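Local coordinates for protein putative phosphatase (DUF442) (Shewanella putrefaciens CN-32, PDB 3GXH) that is probably a phosphatase of the tyrosine and dual-specificity phosphatase superfamily, although its natural substrate is not established, at residues Gly11-Gln16 against Cys104-Arg109; Leu23-Pro28 against Asp99-Cys104; Val44-Pro49 against Tyr70-Val75; Arg109-Ala114 against Thr132-Glu137. All blocks are in the same frame, centred on the assembly; numbering follows the deposited sequence.

From the N terminus, the loop G11-Q16 meets C104-R109 in contact 1, closing the longest of the four loops. Nested inside it, contact 2 pairs L23-P28 with D99-C104, and inside that contact 3 pairs V44-P49 with Y70-V75. The two strand pairings belong to one sheet, because strand 100-103 also neighbours strand 43-46, with L101 O and H103 O bonded to I45 N and L47 N. Contacts 1 and 2 share C104, where the strand gives way to the sulfate-binding loop. Contact 4 follows in series without crossing the others; it shares R109 with contact 1 and ties helix 108-120 to the loop T132-E137. R109 NE also reaches V75 O of contact 3.

Contact 1 of 4, residues Gly11-Gln16 against Cys104-Arg109; sequences GIRALQ and CLANYR. With SO4 (sulfate ion), chain D; SO4 (sulfate ion), chain F; SO4 (sulfate ion), chain E; EDO (1,2-ethanediol), chain G.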
loop_
_atom_site.group_PDB
_atom_site.type_symbol
_atom_site.label_atom_id
_atom_site.label_comp_id
_atom_site.label_asym_id
_atom_site.label_seq_id
_atom_site.Cartn_x
_atom_site.Cartn_y
_atom_site.Cartn_z
ATOM N N GLY A 11 0.460 6.770 14.667
ATOM C CA GLY A 11 1.861 6.480 14.987
ATOM C C GLY A 11 2.513 5.557 14.003
ATOM O O GLY A 11 3.733 5.389 14.049
ATOM N N ILE A 12 1.767 4.991 13.045
ATOM C CA ILE A 12 2.344 4.158 11.982
ATOM C C ILE A 12 3.073 5.042 10.971
ATOM O O ILE A 12 2.579 6.074 10.477
ATOM C CB ILE A 12 1.290 3.293 11.314
ATOM C CG1 ILE A 12 0.712 2.373 12.350
ATOM C CG2 ILE A 12 1.842 2.513 10.132
ATOM C CD1 ILE A 12 -0.554 1.632 11.899
ATOM N N ARG A 13 4.310 4.634 10.708
ATOM C CA ARG A 13 5.142 5.368 9.795
ATOM C C ARG A 13 4.471 5.658 8.466
ATOM O O ARG A 13 3.982 4.760 7.808
ATOM C CB ARG A 13 6.456 4.579 9.505
ATOM C CG ARG A 13 7.480 5.294 8.657
ATOM C CD ARG A 13 8.735 4.471 8.535
ATOM N NE ARG A 13 9.720 5.189 7.753
ATOM C CZ ARG A 13 10.959 4.728 7.562
ATOM N NH1 ARG A 13 11.332 3.571 8.079
ATOM N NH2 ARG A 13 11.783 5.436 6.799
ATOM N N ALA A 14 4.455 6.929 8.073
ATOM C CA ALA A 14 3.960 7.367 6.758
ATOM C C ALA A 14 2.545 6.920 6.447
ATOM O O ALA A 14 2.177 6.772 5.270
ATOM C CB ALA A 14 4.930 6.954 5.642
ATOM N N LEU A 15 1.714 6.762 7.471
ATOM C CA LEU A 15 0.310 6.363 7.253
ATOM C C LEU A 15 -0.525 7.441 6.602
ATOM O O LEU A 15 -0.508 8.611 7.020
ATOM C CB LEU A 15 -0.332 5.866 8.549
ATOM C CG LEU A 15 -1.714 5.182 8.282
ATOM C CD1 LEU A 15 -1.872 3.866 8.954
ATOM C CD2 LEU A 15 -2.697 6.163 8.773
ATOM N N GLN A 16 -1.253 7.053 5.565
ATOM C CA GLN A 16 -2.137 7.960 4.860
ATOM C C GLN A 16 -3.359 7.227 4.416
ATOM O O GLN A 16 -3.272 6.264 3.620
ATOM C CB GLN A 16 -1.451 8.547 3.619
ATOM C CG GLN A 16 -2.281 9.636 2.910
ATOM C CD GLN A 16 -1.531 10.349 1.796
ATOM O OE1 GLN A 16 -0.318 10.529 1.855
ATOM N NE2 GLN A 16 -2.254 10.750 0.775
ATOM N N CYS A 104 4.599 -0.579 2.603
ATOM C CA CYS A 104 5.962 -0.966 2.336
ATOM C C CYS A 104 6.803 -0.441 3.519
ATOM O O CYS A 104 6.336 -0.597 4.672
ATOM C CB CYS A 104 6.435 -0.463 0.963
ATOM S SG CYS A 104 5.911 1.248 0.686
ATOM N N LEU A 105 7.981 0.130 3.307
ATOM C CA LEU A 105 8.755 0.640 4.442
ATOM C C LEU A 105 8.410 2.079 4.751
ATOM O O LEU A 105 8.231 2.427 5.903
ATOM C CB LEU A 105 10.257 0.516 4.190
ATOM C CG LEU A 105 11.193 1.034 5.282
ATOM C CD1 LEU A 105 10.895 0.401 6.609
ATOM C CD2 LEU A 105 12.653 0.867 4.876
ATOM N N ALA A 106 8.329 2.901 3.709
ATOM C CA ALA A 106 8.086 4.321 3.849
ATOM C C ALA A 106 6.982 4.941 2.976
ATOM O O ALA A 106 6.917 6.147 2.794
ATOM C CB ALA A 106 9.429 5.099 3.688
ATOM N N ASN A 107 6.136 4.071 2.464
ATOM C CA ASN A 107 4.963 4.422 1.695
ATOM C C ASN A 107 5.259 5.009 0.321
ATOM O O ASN A 107 4.379 5.651 -0.240
ATOM C CB ASN A 107 3.986 5.315 2.487
ATOM C CG ASN A 107 2.500 5.165 2.015
ATOM O OD1 ASN A 107 2.173 4.317 1.199
ATOM N ND2 ASN A 107 1.639 5.964 2.584
ATOM N N TYR A 108 6.420 4.719 -0.276
ATOM C CA TYR A 108 6.640 5.148 -1.674
ATOM C C TYR A 108 5.949 4.155 -2.606
ATOM O O TYR A 108 5.007 4.496 -3.339
ATOM C CB TYR A 108 8.106 5.226 -2.016
ATOM C CG TYR A 108 8.779 6.482 -1.550
ATOM C CD1 TYR A 108 8.999 6.734 -0.217
ATOM C CD2 TYR A 108 9.276 7.378 -2.464
ATOM C CE1 TYR A 108 9.723 7.870 0.190
ATOM C CE2 TYR A 108 9.982 8.542 -2.066
ATOM C CZ TYR A 108 10.185 8.757 -0.724
ATOM O OH TYR A 108 10.908 9.881 -0.291
ATOM N N ARG A 109 6.336 2.891 -2.572
ATOM C CA ARG A 109 5.691 1.868 -3.412
ATOM C C ARG A 109 4.177 1.884 -3.183
ATOM O O ARG A 109 3.382 1.878 -4.172
ATOM C CB ARG A 109 6.189 0.457 -3.087
ATOM C CG ARG A 109 7.593 0.149 -3.534
ATOM C CD ARG A 109 8.040 -1.022 -2.623
ATOM N NE ARG A 109 9.306 -1.668 -2.910
ATOM C CZ ARG A 109 10.475 -1.287 -2.432
ATOM N NH1 ARG A 109 10.649 -0.119 -1.807
ATOM N NH2 ARG A 109 11.533 -2.030 -2.663
HETATM S S SO4 D . 9.436 2.368 0.201
HETATM O O1 SO4 D . 8.788 3.493 0.802
HETATM O O2 SO4 D . 10.836 2.660 -0.106
HETATM O O3 SO4 D . 9.393 1.231 1.111
HETATM O O4 SO4 D . 8.678 1.969 -1.000
HETATM S S SO4 F . 6.532 9.560 8.821
HETATM O O1 SO4 F . 6.078 10.816 8.310
HETATM O O2 SO4 F . 6.886 8.720 7.694
HETATM O O3 SO4 F . 7.756 9.678 9.650
HETATM O O4 SO4 F . 5.503 9.004 9.597
HETATM S S SO4 E . 11.251 9.042 4.569
HETATM O O1 SO4 E . 10.181 9.806 5.232
HETATM O O2 SO4 E . 12.460 9.838 4.304
HETATM O O3 SO4 E . 11.578 7.897 5.396
HETATM O O4 SO4 E . 10.644 8.658 3.338
HETATM C C1 EDO G . 9.403 0.008 11.118
HETATM O O1 EDO G . 8.453 -0.480 11.802
HETATM C C2 EDO G . 9.215 1.528 10.943
HETATM O O2 EDO G . 10.325 2.020 10.222
#
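N107 and A14 form the direct hydrogen bond of this contact, N107 ND2 donating to A14 O at 2.9 Å. The donor arrives nearly along the C=O axis (169°), but the N-H...O angle of 137° and a 28° tilt of the acceptor from the amide plane mark the bond as bent. S24 OG is a further partner of ND2. N107 CB lies 3.7 Å from A14 CB. The extended R13 chain crosses L105, with CD 3.4 Å from L105 O and NH1 3.5 Å from L105 CD1, while L105 O and A106 CA lie over one face of the guanidinium. C104-R109 reads C-X4-R, one residue shorter than the C-X5-R phosphate-binding loop of tyrosine phosphatases, and its backbone likewise wraps an anion. In this loop's sulfate, O3 accepts from L105 N at 2.8 Å and more distantly from A106 N. O1 takes Y108 N, and O4 takes both R109 N and R109 NH1, consistent with a phosphate site. The R13 guanidinium uses its edge: NH2 bonds O3 of a second sulfate (2.8 Å) and NH1 bonds ethanediol O2. A14 N holds a third sulfate; all these small molecules probably come from the crystallisation liquor.

Contact 2 of 4, residues Leu23-Pro28 against Asp99-Cys104; sequences LSSGLP and DVLVHC. With EDO (1,2-ethanediol), chain G.
Two neighbouring parallel strands of the mixed sheet meet here, L23-S25 beside V100-H103, and the second runs directly into the sulfate-holding loop that begins at C104, probably the phosphate-binding loop. The parallel assignment rests on three bridges, L23 with L101, S24 with V102 and S25 with H103, and on axes 4.6 Å apart at 24°. The backbone bonds alternate as parallel pairing requires: L23 N to V100 O, V102 N to L23 O, S25 N to V102 O and C104 N to S25 O, the last at 3.1 Å and thus reaching the first residue of the loop. L23, L101, S25 and H103 share one side of the sheet. There L101 CD1 lies 3.7 Å from L23 CB and 3.4 Å from S25 OG, a methyl fitted between neighbours of the adjacent strand. S25 OG is itself held by G26 O, at 2.7 Å and on a lone pair. The H103 ring is fixed at both nitrogens. NE2 is bonded to E59 OE2, and ND1 points within the ring plane to C104 O, 2.9 Å away with a 175° N-H...O angle, a link between the histidine and the start of the loop. L27 CD1 approaches H103 CE1 to 3.5 Å. Over one face of the same ring sits P28 CD in a CH-pi contact, 3.9 Å from the centroid and 11° off the normal.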
loop_
_atom_site.group_PDB
_atom_site.type_symbol
_atom_site.label_atom_id
_atom_site.label_comp_id
_atom_site.label_asym_id
_atom_site.label_seq_id
_atom_site.Cartn_x
_atom_site.Cartn_y
_atom_site.Cartn_z
ATOM N N LEU A 23 -6.082 2.145 3.309
ATOM C CA LEU A 23 -4.974 2.791 3.946
ATOM C C LEU A 23 -3.711 2.458 3.187
ATOM O O LEU A 23 -3.568 1.361 2.649
ATOM C CB LEU A 23 -4.831 2.293 5.366
ATOM C CG LEU A 23 -5.988 2.517 6.312
ATOM C CD1 LEU A 23 -5.693 1.927 7.660
ATOM C CD2 LEU A 23 -6.300 4.028 6.414
ATOM N N SER A 24 -2.763 3.395 3.131
ATOM C CA SER A 24 -1.396 3.119 2.670
ATOM C C SER A 24 -0.453 3.535 3.797
ATOM O O SER A 24 -0.742 4.450 4.547
ATOM C CB SER A 24 -1.078 3.843 1.366
ATOM O OG SER A 24 -1.042 5.276 1.559
ATOM N N SER A 25 0.672 2.861 3.926
ATOM C CA SER A 25 1.641 3.236 4.946
ATOM C C SER A 25 3.013 2.710 4.690
ATOM O O SER A 25 3.263 1.931 3.765
ATOM C CB SER A 25 1.181 2.768 6.329
ATOM O OG SER A 25 1.337 1.375 6.564
ATOM N N GLY A 26 3.906 3.132 5.567
ATOM C CA GLY A 26 5.157 2.462 5.768
ATOM C C GLY A 26 5.025 1.277 6.689
ATOM O O GLY A 26 3.958 0.708 6.889
ATOM N N LEU A 27 6.155 0.823 7.272
ATOM C CA LEU A 27 6.165 -0.502 7.891
ATOM C C LEU A 27 5.619 -0.486 9.303
ATOM O O LEU A 27 6.244 0.116 10.176
ATOM C CB LEU A 27 7.608 -1.029 7.917
ATOM C CG LEU A 27 7.826 -2.435 8.513
ATOM C CD1 LEU A 27 7.009 -3.453 7.787
ATOM C CD2 LEU A 27 9.316 -2.762 8.441
ATOM N N PRO A 28 4.500 -1.145 9.568
ATOM C CA PRO A 28 4.050 -1.255 10.963
ATOM C C PRO A 28 4.982 -2.103 11.793
ATOM O O PRO A 28 5.491 -3.084 11.258
ATOM C CB PRO A 28 2.636 -1.898 10.861
ATOM C CG PRO A 28 2.264 -1.636 9.407
ATOM C CD PRO A 28 3.552 -1.814 8.677
ATOM N N ASP A 99 -11.687 -3.764 4.369
ATOM C CA ASP A 99 -10.764 -2.683 4.704
ATOM C C ASP A 99 -9.329 -3.176 4.577
ATOM O O ASP A 99 -8.976 -4.183 5.178
ATOM C CB ASP A 99 -11.017 -2.163 6.093
ATOM C CG ASP A 99 -12.320 -1.379 6.155
ATOM O OD1 ASP A 99 -12.463 -0.412 5.395
ATOM O OD2 ASP A 99 -13.211 -1.805 6.869
ATOM N N VAL A 100 -8.549 -2.510 3.739
ATOM C CA VAL A 100 -7.220 -2.953 3.325
ATOM C C VAL A 100 -6.171 -1.911 3.711
ATOM O O VAL A 100 -6.380 -0.692 3.563
ATOM C CB VAL A 100 -7.185 -3.128 1.819
ATOM C CG1 VAL A 100 -5.783 -3.558 1.314
ATOM C CG2 VAL A 100 -8.300 -4.127 1.354
ATOM N N LEU A 101 -5.045 -2.400 4.191
ATOM C CA LEU A 101 -3.805 -1.622 4.240
ATOM C C LEU A 101 -2.847 -2.129 3.191
ATOM O O LEU A 101 -2.600 -3.361 3.168
ATOM C CB LEU A 101 -3.124 -1.788 5.613
ATOM C CG LEU A 101 -1.710 -1.215 5.696
ATOM C CD1 LEU A 101 -1.713 0.322 5.527
ATOM C CD2 LEU A 101 -0.991 -1.565 6.984
ATOM N N VAL A 102 -2.340 -1.255 2.335
ATOM C CA VAL A 102 -1.208 -1.613 1.482
ATOM C C VAL A 102 -0.008 -0.852 2.029
ATOM O O VAL A 102 -0.114 0.363 2.286
ATOM C CB VAL A 102 -1.472 -1.376 0.003
ATOM C CG1 VAL A 102 -1.869 0.100 -0.313
ATOM C CG2 VAL A 102 -0.325 -1.855 -0.884
ATOM N N HIS A 103 1.107 -1.531 2.230
ATOM C CA HIS A 103 2.276 -0.873 2.810
ATOM C C HIS A 103 3.576 -1.339 2.253
ATOM O O HIS A 103 3.682 -2.374 1.606
ATOM C CB HIS A 103 2.273 -1.058 4.338
ATOM C CG HIS A 103 2.846 -2.365 4.786
ATOM N ND1 HIS A 103 4.215 -2.522 4.987
ATOM C CD2 HIS A 103 2.278 -3.555 5.091
ATOM C CE1 HIS A 103 4.439 -3.775 5.377
ATOM N NE2 HIS A 103 3.295 -4.426 5.424
ATOM N N CYS A 104 4.599 -0.579 2.603
ATOM C CA CYS A 104 5.962 -0.966 2.336
ATOM C C CYS A 104 6.803 -0.441 3.519
ATOM O O CYS A 104 6.336 -0.597 4.672
ATOM C CB CYS A 104 6.435 -0.463 0.963
ATOM S SG CYS A 104 5.911 1.248 0.686
HETATM C C1 EDO G . 9.403 0.008 11.118
HETATM O O1 EDO G . 8.453 -0.480 11.802
HETATM C C2 EDO G . 9.215 1.528 10.943
HETATM O O2 EDO G . 10.325 2.020 10.222
#

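Contact 3 of 4, residues Val44-Pro49 against Tyr70-Val75; sequences VINLMP and YVYIPV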
loop_
_atom_site.group_PDB
_atom_site.type_symbol
_atom_site.label_atom_id
_atom_site.label_comp_id
_atom_site.label_asym_id
_atom_site.label_seq_id
_atom_site.Cartn_x
_atom_site.Cartn_y
_atom_site.Cartn_z
ATOM N N VAL A 44 -3.887 -7.072 5.034
ATOM C CA VAL A 44 -2.669 -6.337 4.856
ATOM C C VAL A 44 -1.973 -6.832 3.600
ATOM O O VAL A 44 -1.753 -8.060 3.493
ATOM C CB VAL A 44 -1.717 -6.521 6.053
ATOM C CG1 VAL A 44 -0.367 -5.830 5.770
ATOM C CG2 VAL A 44 -2.340 -5.939 7.332
ATOM N N ILE A 45 -1.682 -5.931 2.670
ATOM C CA ILE A 45 -0.974 -6.200 1.425
ATOM C C ILE A 45 0.395 -5.571 1.555
ATOM O O ILE A 45 0.519 -4.366 1.667
ATOM C CB ILE A 45 -1.729 -5.708 0.173
ATOM C CG1 ILE A 45 -3.149 -6.292 0.154
ATOM C CG2 ILE A 45 -0.899 -6.049 -1.072
ATOM C CD1 ILE A 45 -3.967 -5.775 -1.011
ATOM N N ASN A 46 1.428 -6.416 1.585
ATOM C CA ASN A 46 2.816 -6.013 1.829
ATOM C C ASN A 46 3.567 -6.037 0.530
ATOM O O ASN A 46 3.670 -7.069 -0.135
ATOM C CB ASN A 46 3.449 -7.001 2.795
ATOM C CG ASN A 46 4.889 -6.700 3.103
ATOM O OD1 ASN A 46 5.405 -5.584 2.819
ATOM N ND2 ASN A 46 5.570 -7.727 3.639
ATOM N N LEU A 47 4.062 -4.856 0.134
ATOM C CA LEU A 47 4.883 -4.666 -1.095
ATOM C C LEU A 47 6.391 -4.647 -0.828
ATOM O O LEU A 47 7.166 -4.512 -1.755
ATOM C CB LEU A 47 4.498 -3.370 -1.822
ATOM C CG LEU A 47 3.033 -3.145 -2.124
ATOM C CD1 LEU A 47 2.835 -1.818 -2.840
ATOM C CD2 LEU A 47 2.373 -4.297 -2.918
HETATM N N MSE A 48 6.774 -4.731 0.440
HETATM C CA MSE A 48 8.177 -4.684 0.831
HETATM C C MSE A 48 8.833 -6.048 0.713
HETATM O O MSE A 48 8.422 -6.976 1.381
HETATM C CB MSE A 48 8.260 -4.188 2.270
HETATM C CG MSE A 48 9.644 -4.192 2.875
HETATM SE SE MSE A 48 9.570 -3.508 4.680
HETATM C CE MSE A 48 11.478 -3.201 4.978
ATOM N N PRO A 49 9.900 -6.177 -0.071
ATOM C CA PRO A 49 10.574 -7.471 -0.135
ATOM C C PRO A 49 11.064 -7.944 1.234
ATOM O O PRO A 49 11.680 -7.185 2.017
ATOM C CB PRO A 49 11.775 -7.196 -1.071
ATOM C CG PRO A 49 11.333 -6.070 -1.931
ATOM C CD PRO A 49 10.513 -5.204 -0.997
ATOM N N TYR A 70 -3.320 -11.837 4.986
ATOM C CA TYR A 70 -2.025 -11.385 4.545
ATOM C C TYR A 70 -1.813 -11.698 3.067
ATOM O O TYR A 70 -2.007 -12.834 2.645
ATOM C CB TYR A 70 -0.939 -12.085 5.378
ATOM C CG TYR A 70 0.458 -11.668 5.007
ATOM C CD1 TYR A 70 0.849 -10.354 5.211
ATOM C CD2 TYR A 70 1.367 -12.551 4.435
ATOM C CE1 TYR A 70 2.121 -9.915 4.894
ATOM C CE2 TYR A 70 2.653 -12.110 4.127
ATOM C CZ TYR A 70 3.041 -10.811 4.393
ATOM O OH TYR A 70 4.312 -10.343 4.053
ATOM N N VAL A 71 -1.425 -10.700 2.295
ATOM C CA VAL A 71 -1.040 -10.820 0.884
ATOM C C VAL A 71 0.351 -10.245 0.706
ATOM O O VAL A 71 0.595 -9.073 1.121
ATOM C CB VAL A 71 -2.060 -10.129 -0.042
ATOM C CG1 VAL A 71 -1.703 -10.407 -1.499
ATOM C CG2 VAL A 71 -3.499 -10.518 0.291
ATOM N N TYR A 72 1.261 -10.993 0.074
ATOM C CA TYR A 72 2.632 -10.581 -0.130
ATOM C C TYR A 72 2.897 -10.456 -1.623
ATOM O O TYR A 72 2.863 -11.427 -2.353
ATOM C CB TYR A 72 3.568 -11.631 0.482
ATOM C CG TYR A 72 5.033 -11.406 0.270
ATOM C CD1 TYR A 72 5.632 -10.192 0.673
ATOM C CD2 TYR A 72 5.820 -12.351 -0.304
ATOM C CE1 TYR A 72 6.971 -10.031 0.552
ATOM C CE2 TYR A 72 7.195 -12.152 -0.475
ATOM C CZ TYR A 72 7.757 -10.984 -0.036
ATOM O OH TYR A 72 9.139 -10.787 -0.198
ATOM N N ILE A 73 3.148 -9.228 -2.067
ATOM C CA ILE A 73 3.446 -8.872 -3.450
ATOM C C ILE A 73 4.709 -8.017 -3.439
ATOM O O ILE A 73 4.625 -6.779 -3.508
ATOM C CB ILE A 73 2.229 -8.178 -4.135
ATOM C CG1 ILE A 73 0.987 -9.035 -4.062
ATOM C CG2 ILE A 73 2.561 -7.822 -5.616
ATOM C CD1 ILE A 73 -0.293 -8.372 -4.507
ATOM N N PRO A 74 5.887 -8.639 -3.349
ATOM C CA PRO A 74 7.074 -7.810 -3.192
ATOM C C PRO A 74 7.390 -7.061 -4.462
ATOM O O PRO A 74 7.359 -7.634 -5.551
ATOM C CB PRO A 74 8.170 -8.848 -2.906
ATOM C CG PRO A 74 7.677 -10.132 -3.511
ATOM C CD PRO A 74 6.187 -10.084 -3.247
ATOM N N VAL A 75 7.772 -5.802 -4.331
ATOM C CA VAL A 75 8.031 -4.938 -5.489
ATOM C C VAL A 75 9.485 -4.504 -5.383
ATOM O O VAL A 75 9.936 -3.947 -4.369
ATOM C CB VAL A 75 7.123 -3.708 -5.479
ATOM C CG1 VAL A 75 7.468 -2.741 -6.632
ATOM C CG2 VAL A 75 5.670 -4.145 -5.569
#
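V44-N46 and Y70-Y72 run as parallel strands with axes 4.8 Å apart and a crossing angle of -17°, held by V71 N to V44 O, N46 N to V71 O and I73 N to N46 O. The pairing outlasts the strands, since V75 N still reaches L47 O at 2.9 Å. On the side of the sheet bearing V44, N46, Y70 and Y72, the N46 amide works in two directions. Chi1 of 179° puts CG anti to the backbone N; from there ND2 bonds Y70 OH at 2.9 Å, straight (173°) and with the hydroxyl oxygen in the amide plane. OD1 accepts from N of M48 (selenomethionine), two residues on, the donor above the carbonyl plane: an Asx turn where the strand ends. Together with helix 59-65 these strands make a beta-alpha-beta unit, Y70-Y72 being outermost in the sheet, and E59 touches V44, N46 and Y70. The Y72 ring meets M48 O at its edge, 3.5 Å from CE1, while P74 CD sits above one face, over its centre; Y72 OH is bonded to D50 N. On the other side I45 and V71 lie side by side, I45 CG1 4.0 Å from V71 CB. L47 CB packs 4.0 Å from V75 CG2.

Contact 4 of 4, residues Arg109-Ala114 against Thr132-Glu137; sequences RASAFA and TPWNDE. With SO4 (sulfate ion), chain D.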
loop_
_atom_site.group_PDB
_atom_site.type_symbol
_atom_site.label_atom_id
_atom_site.label_comp_id
_atom_site.label_asym_id
_atom_site.label_seq_id
_atom_site.Cartn_x
_atom_site.Cartn_y
_atom_site.Cartn_z
ATOM N N ARG A 109 6.336 2.891 -2.572
ATOM C CA ARG A 109 5.691 1.868 -3.412
ATOM C C ARG A 109 4.177 1.884 -3.183
ATOM O O ARG A 109 3.382 1.878 -4.172
ATOM C CB ARG A 109 6.189 0.457 -3.087
ATOM C CG ARG A 109 7.593 0.149 -3.534
ATOM C CD ARG A 109 8.040 -1.022 -2.623
ATOM N NE ARG A 109 9.306 -1.668 -2.910
ATOM C CZ ARG A 109 10.475 -1.287 -2.432
ATOM N NH1 ARG A 109 10.649 -0.119 -1.807
ATOM N NH2 ARG A 109 11.533 -2.030 -2.663
ATOM N N ALA A 110 3.718 1.851 -1.932
ATOM C CA ALA A 110 2.308 1.703 -1.623
ATOM C C ALA A 110 1.458 2.884 -2.041
ATOM O O ALA A 110 0.360 2.698 -2.571
ATOM C CB ALA A 110 2.100 1.330 -0.109
ATOM N N SER A 111 1.923 4.098 -1.842
ATOM C CA SER A 111 1.127 5.265 -2.275
ATOM C C SER A 111 1.044 5.335 -3.818
ATOM O O SER A 111 -0.006 5.726 -4.343
ATOM C CB SER A 111 1.653 6.567 -1.684
ATOM O OG SER A 111 2.952 6.909 -2.173
ATOM N N ALA A 112 2.102 4.912 -4.504
ATOM C CA ALA A 112 2.100 4.858 -5.981
ATOM C C ALA A 112 1.075 3.825 -6.463
ATOM O O ALA A 112 0.305 4.070 -7.370
ATOM C CB ALA A 112 3.507 4.583 -6.529
ATOM N N PHE A 113 1.081 2.657 -5.833
ATOM C CA PHE A 113 0.150 1.591 -6.210
ATOM C C PHE A 113 -1.284 1.989 -5.856
ATOM O O PHE A 113 -2.217 1.716 -6.612
ATOM C CB PHE A 113 0.513 0.242 -5.549
ATOM C CG PHE A 113 1.557 -0.564 -6.292
ATOM C CD1 PHE A 113 2.665 0.030 -6.889
ATOM C CD2 PHE A 113 1.468 -1.943 -6.319
ATOM C CE1 PHE A 113 3.633 -0.730 -7.537
ATOM C CE2 PHE A 113 2.429 -2.661 -6.980
ATOM C CZ PHE A 113 3.495 -2.084 -7.564
ATOM N N ALA A 114 -1.474 2.667 -4.719
ATOM C CA ALA A 114 -2.806 3.150 -4.375
ATOM C C ALA A 114 -3.300 4.170 -5.407
ATOM O O ALA A 114 -4.475 4.136 -5.818
ATOM C CB ALA A 114 -2.836 3.776 -2.969
ATOM N N THR A 132 1.819 11.912 -1.601
ATOM C CA THR A 132 2.471 12.816 -0.656
ATOM C C THR A 132 3.804 12.265 -0.100
ATOM O O THR A 132 4.768 13.008 0.011
ATOM C CB THR A 132 1.451 13.248 0.448
ATOM O OG1 THR A 132 0.503 14.163 -0.142
ATOM C CG2 THR A 132 2.157 13.946 1.607
ATOM N N PRO A 133 3.881 10.955 0.192
ATOM C CA PRO A 133 5.130 10.433 0.723
ATOM C C PRO A 133 6.302 10.542 -0.185
ATOM O O PRO A 133 7.422 10.467 0.290
ATOM C CB PRO A 133 4.805 8.947 0.977
ATOM C CG PRO A 133 3.338 8.957 1.280
ATOM C CD PRO A 133 2.815 9.930 0.264
ATOM N N TRP A 134 6.071 10.737 -1.485
ATOM C CA TRP A 134 7.127 10.893 -2.467
ATOM C C TRP A 134 7.841 12.216 -2.346
ATOM O O TRP A 134 8.880 12.403 -2.946
ATOM C CB TRP A 134 6.625 10.687 -3.929
ATOM C CG TRP A 134 6.366 9.267 -4.211
ATOM C CD1 TRP A 134 5.364 8.511 -3.685
ATOM C CD2 TRP A 134 7.108 8.400 -5.080
ATOM N NE1 TRP A 134 5.430 7.241 -4.181
ATOM C CE2 TRP A 134 6.511 7.126 -5.002
ATOM C CE3 TRP A 134 8.259 8.553 -5.864
ATOM C CZ2 TRP A 134 7.004 6.034 -5.690
ATOM C CZ3 TRP A 134 8.727 7.452 -6.574
ATOM C CH2 TRP A 134 8.098 6.223 -6.493
ATOM N N ASN A 135 7.225 13.148 -1.616
ATOM C CA ASN A 135 7.819 14.439 -1.385
ATOM C C ASN A 135 8.340 15.029 -2.667
ATOM O O ASN A 135 9.468 15.527 -2.705
ATOM C CB ASN A 135 8.943 14.291 -0.351
ATOM C CG ASN A 135 9.184 15.551 0.394
ATOM O OD1 ASN A 135 10.267 16.131 0.318
ATOM N ND2 ASN A 135 8.158 16.025 1.094
ATOM N N ASP A 136 7.525 14.956 -3.719
ATOM C CA ASP A 136 7.861 15.439 -5.052
ATOM C C ASP A 136 9.128 14.845 -5.749
ATOM O O ASP A 136 9.726 15.495 -6.603
ATOM C CB ASP A 136 7.954 16.975 -5.045
ATOM N N GLU A 137 9.504 13.607 -5.419
ATOM C CA GLU A 137 10.733 12.984 -5.951
ATOM C C GLU A 137 10.464 12.050 -7.129
ATOM O O GLU A 137 11.361 11.383 -7.625
ATOM C CB GLU A 137 11.414 12.161 -4.843
ATOM C CG GLU A 137 11.980 13.024 -3.713
ATOM C CD GLU A 137 12.163 12.278 -2.410
ATOM O OE1 GLU A 137 12.067 11.042 -2.383
ATOM O OE2 GLU A 137 12.430 12.970 -1.400
HETATM S S SO4 D . 9.436 2.368 0.201
HETATM O O1 SO4 D . 8.788 3.493 0.802
HETATM O O2 SO4 D . 10.836 2.660 -0.106
HETATM O O3 SO4 D . 9.393 1.231 1.111
HETATM O O4 SO4 D . 8.678 1.969 -1.000
#
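Between S111 and A112 on one side and P133 and W134 on the other lies a small, buried helix-to-loop contact, joining the early turns of helix 108-120 to the segment between helices 127-130 and 142-154. It buries 173 Å² in all, and W134 provides most of the second segment's share. S111 OG lies at the edge of the indole, near its plane and 3.2 Å from W134 NE1, and A112 CB packs 3.9 Å from W134 CZ2. NE1 is hydrogen-bonded to Y108 O, while S111 OG is bonded to N107 O, just before the helix. P133 CD adds a van der Waals contact, 3.9 Å from S111 OG. The helix corresponds, as in tyrosine phosphatases, to the one after the phosphate-binding loop, and its start points at the bound sulfate. R109 NE turns to V75 O, steadying the guanidinium. On the loop side, T132-W134 form a 3-10 turn that continues into a type I' turn, W134 to E137, closed by E137 N to W134 O at 2.8 Å. E137 OE1 then bonds Y108 OH, and the rings of Y108 and W144 meet the indole, with planes at about 55° and 60° to it.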